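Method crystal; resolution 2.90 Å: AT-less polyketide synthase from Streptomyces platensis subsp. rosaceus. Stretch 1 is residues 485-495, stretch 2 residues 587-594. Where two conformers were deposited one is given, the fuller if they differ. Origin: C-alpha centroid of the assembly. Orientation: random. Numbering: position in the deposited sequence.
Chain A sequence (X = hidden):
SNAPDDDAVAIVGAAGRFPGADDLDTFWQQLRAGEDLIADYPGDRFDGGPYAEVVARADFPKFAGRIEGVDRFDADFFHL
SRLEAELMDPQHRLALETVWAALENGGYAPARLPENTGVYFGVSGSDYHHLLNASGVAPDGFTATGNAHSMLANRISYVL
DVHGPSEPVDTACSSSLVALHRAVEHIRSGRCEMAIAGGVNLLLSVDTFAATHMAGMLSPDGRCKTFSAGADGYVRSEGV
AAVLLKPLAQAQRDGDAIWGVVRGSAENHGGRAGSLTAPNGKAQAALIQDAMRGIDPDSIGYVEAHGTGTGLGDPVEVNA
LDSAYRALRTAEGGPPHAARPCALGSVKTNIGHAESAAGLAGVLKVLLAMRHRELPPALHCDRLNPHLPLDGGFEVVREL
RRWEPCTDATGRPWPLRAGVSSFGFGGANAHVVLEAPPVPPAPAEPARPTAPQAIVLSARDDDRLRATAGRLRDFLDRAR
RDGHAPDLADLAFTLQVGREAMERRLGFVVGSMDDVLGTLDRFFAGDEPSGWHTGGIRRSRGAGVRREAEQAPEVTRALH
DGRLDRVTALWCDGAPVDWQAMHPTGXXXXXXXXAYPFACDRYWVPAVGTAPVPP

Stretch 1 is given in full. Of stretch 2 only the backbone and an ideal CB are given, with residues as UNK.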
# COMPACT_ATOMS: atom_id res chain seq x y z
N ALA A 485 23.82 24.67 -23.45
CA ALA A 485 24.88 23.72 -23.16
C ALA A 485 25.15 23.62 -21.67
O ALA A 485 25.15 24.63 -20.97
CB ALA A 485 26.15 24.08 -23.89
N PRO A 486 25.37 22.40 -21.19
CA PRO A 486 25.75 22.26 -19.78
C PRO A 486 27.12 22.85 -19.57
O PRO A 486 27.93 22.86 -20.48
CB PRO A 486 25.76 20.74 -19.57
CG PRO A 486 25.00 20.18 -20.72
CD PRO A 486 25.27 21.10 -21.86
N ASP A 487 27.34 23.36 -18.37
CA ASP A 487 28.67 23.67 -17.91
C ASP A 487 29.49 22.39 -17.96
O ASP A 487 28.96 21.30 -17.69
CB ASP A 487 28.60 24.24 -16.50
CG ASP A 487 29.92 24.76 -16.01
OD1 ASP A 487 30.97 24.13 -16.28
OD2 ASP A 487 29.90 25.81 -15.34
N LEU A 488 30.77 22.50 -18.28
CA LEU A 488 31.57 21.33 -18.54
C LEU A 488 31.80 20.48 -17.28
O LEU A 488 31.49 19.29 -17.27
CB LEU A 488 32.90 21.74 -19.15
CG LEU A 488 33.76 20.67 -19.82
CD1 LEU A 488 34.48 21.32 -20.96
CD2 LEU A 488 34.77 20.09 -18.87
N ALA A 489 32.33 21.09 -16.22
CA ALA A 489 32.58 20.36 -14.98
C ALA A 489 31.30 19.78 -14.42
O ALA A 489 31.32 18.76 -13.74
CB ALA A 489 33.24 21.24 -13.97
N ASP A 490 30.18 20.43 -14.70
CA ASP A 490 28.88 19.95 -14.25
C ASP A 490 28.46 18.71 -15.04
O ASP A 490 27.86 17.77 -14.50
CB ASP A 490 27.82 21.05 -14.39
CG ASP A 490 27.72 21.93 -13.16
OD1 ASP A 490 27.13 23.04 -13.26
OD2 ASP A 490 28.21 21.52 -12.09
N LEU A 491 28.79 18.74 -16.34
CA LEU A 491 28.54 17.63 -17.25
C LEU A 491 29.38 16.45 -16.81
O LEU A 491 28.88 15.33 -16.68
CB LEU A 491 28.83 18.03 -18.70
CG LEU A 491 28.95 17.07 -19.88
CD1 LEU A 491 30.36 16.58 -20.09
CD2 LEU A 491 27.97 15.91 -19.78
N ALA A 492 30.66 16.73 -16.57
CA ALA A 492 31.61 15.71 -16.16
C ALA A 492 31.24 15.17 -14.79
O ALA A 492 31.21 13.96 -14.59
CB ALA A 492 33.00 16.26 -16.15
N PHE A 493 30.94 16.06 -13.87
CA PHE A 493 30.44 15.67 -12.55
C PHE A 493 29.29 14.67 -12.61
O PHE A 493 29.27 13.71 -11.86
CB PHE A 493 29.95 16.89 -11.78
CG PHE A 493 29.37 16.58 -10.44
CD1 PHE A 493 30.19 16.27 -9.37
CD2 PHE A 493 28.00 16.61 -10.24
CE1 PHE A 493 29.66 15.99 -8.12
CE2 PHE A 493 27.45 16.33 -9.00
CZ PHE A 493 28.29 16.02 -7.94
N THR A 494 28.34 14.92 -13.50
CA THR A 494 27.14 14.10 -13.54
C THR A 494 27.42 12.74 -14.16
O THR A 494 26.85 11.74 -13.74
CB THR A 494 26.03 14.82 -14.32
OG1 THR A 494 25.66 16.00 -13.62
CG2 THR A 494 24.82 13.95 -14.46
N LEU A 495 28.33 12.70 -15.13
CA LEU A 495 28.66 11.44 -15.78
C LEU A 495 29.46 10.58 -14.81
O LEU A 495 29.53 9.35 -14.95
CB LEU A 495 29.44 11.67 -17.08
CG LEU A 495 28.62 12.29 -18.20
CD1 LEU A 495 29.48 12.57 -19.38
CD2 LEU A 495 27.52 11.36 -18.59
N UNK A 587 30.32 23.20 -4.54
CA UNK A 587 30.13 23.79 -5.88
C UNK A 587 29.22 23.05 -6.88
O UNK A 587 28.23 23.62 -7.34
CB UNK A 587 31.51 23.93 -6.53
N UNK A 588 29.55 21.82 -7.25
CA UNK A 588 28.95 21.19 -8.43
C UNK A 588 27.42 21.08 -8.46
O UNK A 588 26.77 20.88 -7.43
CB UNK A 588 29.53 19.78 -8.57
N UNK A 589 26.86 21.21 -9.66
CA UNK A 589 25.43 21.07 -9.91
C UNK A 589 25.12 19.96 -10.94
O UNK A 589 25.84 19.80 -11.91
CB UNK A 589 24.86 22.41 -10.40
N UNK A 590 24.05 19.21 -10.71
CA UNK A 590 23.68 18.11 -11.60
C UNK A 590 23.04 18.59 -12.90
O UNK A 590 22.52 19.72 -12.96
CB UNK A 590 22.72 17.16 -10.88
N UNK A 591 23.06 17.72 -13.91
CA UNK A 591 22.67 18.06 -15.29
C UNK A 591 21.84 16.96 -15.96
O UNK A 591 22.19 15.79 -15.90
CB UNK A 591 23.92 18.33 -16.13
N UNK A 592 20.76 17.34 -16.63
CA UNK A 592 19.88 16.35 -17.23
C UNK A 592 20.39 15.91 -18.60
O UNK A 592 20.31 16.66 -19.57
CB UNK A 592 18.46 16.91 -17.35
N UNK A 593 20.91 14.69 -18.65
CA UNK A 593 21.49 14.11 -19.87
C UNK A 593 20.60 12.97 -20.34
O UNK A 593 19.64 12.62 -19.64
CB UNK A 593 22.92 13.62 -19.63
N UNK A 594 20.88 12.37 -21.52
CA UNK A 594 19.97 11.28 -21.90
C UNK A 594 20.20 10.04 -21.05
O UNK A 594 21.32 9.84 -20.56
CB UNK A 594 20.14 10.93 -23.38

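Stretch 1 offers one side of a helix that begins at Leu488. Asp487 sits at its N-cap, where OD1 accepts a weak bond from Ala489 N at 3.3 Å. Stretch 2 runs past this helix as an extended strip without regular secondary structure.

At position 587 the CB points sideways and nothing of stretch 1 lies within 5.5 Å of it. Almost any polar residue would do, with a preference against negative charge because the carboxylate of Asp490 is not far off. The deposited residue is Glu587, poorly ordered; its OE2 ends 4.6 Å from Asp490 OD2, a like-charge approach that nothing in stretch 1 compensates.

Position 588 points toward the helix, with its ideal CB 3.7 Å from Phe493 CD1 and 4.1 Å from Asp490 OD2. An aromatic ring facing the CB and a carboxylate alongside suit a long chain with an aliphatic stem: Lys, Arg, Met or Gln. It is Arg588. Its CB stands over one face of the Phe493 ring, 3.6 Å from the ring centroid and 9° off the normal, a CH-pi contact, and CG follows at 3.6 Å from Phe493 CD1. The chain then runs back along the helix until NE comes 3.5 Å from Ala489 CB. No salt bridge to Asp490 is made.

Position 589 points away overall, although its ideal CB is 3.7 Å from Asp490 OD1. The backbone carries the main interaction: N donates to Asp490 OD2 at 2.8 Å with a nearly straight angle of 164°. Any residue that keeps its amide hydrogen fits, so proline does not. Arg589 is found, and its side chain leads off from the helix after CB packs by the carboxylate.

At 590 the CB also points away overall, with Thr494 OG1 4.2 Å off. The backbone comes close here, CA lying 3.5 Å from Thr494 OG1, while the side chain is little constrained by stretch 1; small or polar residues would serve. Ala590 adds just a methyl.

Position 591 turns toward the helix, its phi/psi of -138/135 extended and friendly to beta-branched residues. The ideal CB looks onto Thr494 OG1 at 3.8 Å and Pro486 CB at 4.6 Å, which favors Val, Ile or Thr. Val591 CG1 meets Pro486 CB at 3.7 Å and CG2 meets Asp490 CB at 3.7 Å; CG2 also lies 4.2 Å from Pro486 CB. Its N gives a weak bond to Thr494 OG1 at 3.1 Å, while that hydroxyl donates to Asp490 O at 3.0 Å.

Position 592 points away into space free of stretch 1, suiting a polar chain; Arg592 bonds elsewhere in the structure.

Position 593 points toward Leu491 and Leu495, with Leu495 CD2 5.2 Å from the ideal CB, a gap for Leu, Met or Ile. Leu593 fills it: CD1 reaches Leu495 CD2 at 3.6 Å and Leu491 CD2 at 3.7 Å.

Position 594 is out of reach, and its phi of -73° admits proline; Pro594 is present.

Stretch 2 (587-594) ERRAVRLP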
# COMPACT_ATOMS: atom_id res chain seq x y z
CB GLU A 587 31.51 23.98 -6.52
CG GLU A 587 31.53 24.41 -8.00
CD GLU A 587 30.36 25.29 -8.41
OE1 GLU A 587 30.23 26.42 -7.88
OE2 GLU A 587 29.56 24.85 -9.27
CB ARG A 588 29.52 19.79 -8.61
CG ARG A 588 30.99 19.76 -8.98
CD ARG A 588 31.31 20.68 -10.15
NE ARG A 588 32.70 20.53 -10.55
CZ ARG A 588 33.72 21.21 -10.02
NH1 ARG A 588 34.96 20.99 -10.44
NH2 ARG A 588 33.49 22.11 -9.08
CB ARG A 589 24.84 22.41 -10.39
CG ARG A 589 24.89 23.49 -9.34
CD ARG A 589 24.03 24.68 -9.71
NE ARG A 589 22.60 24.36 -9.63
CZ ARG A 589 21.85 24.56 -8.55
NH1 ARG A 589 22.38 25.10 -7.45
NH2 ARG A 589 20.56 24.24 -8.59
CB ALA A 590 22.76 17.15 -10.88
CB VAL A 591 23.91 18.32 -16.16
CG1 VAL A 591 23.52 18.46 -17.61
CG2 VAL A 591 24.65 19.55 -15.67
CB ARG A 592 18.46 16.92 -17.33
CG ARG A 592 17.97 17.46 -15.99
CD ARG A 592 16.70 18.27 -16.12
NE ARG A 592 16.23 18.70 -14.81
CZ ARG A 592 15.12 19.40 -14.60
NH1 ARG A 592 14.36 19.76 -15.62
NH2 ARG A 592 14.77 19.73 -13.37
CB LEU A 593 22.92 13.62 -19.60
CG LEU A 593 23.83 14.66 -18.94
CD1 LEU A 593 25.09 14.01 -18.43
CD2 LEU A 593 24.14 15.76 -19.91
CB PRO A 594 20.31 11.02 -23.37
CG PRO A 594 21.15 12.17 -23.80
CD PRO A 594 21.87 12.62 -22.58
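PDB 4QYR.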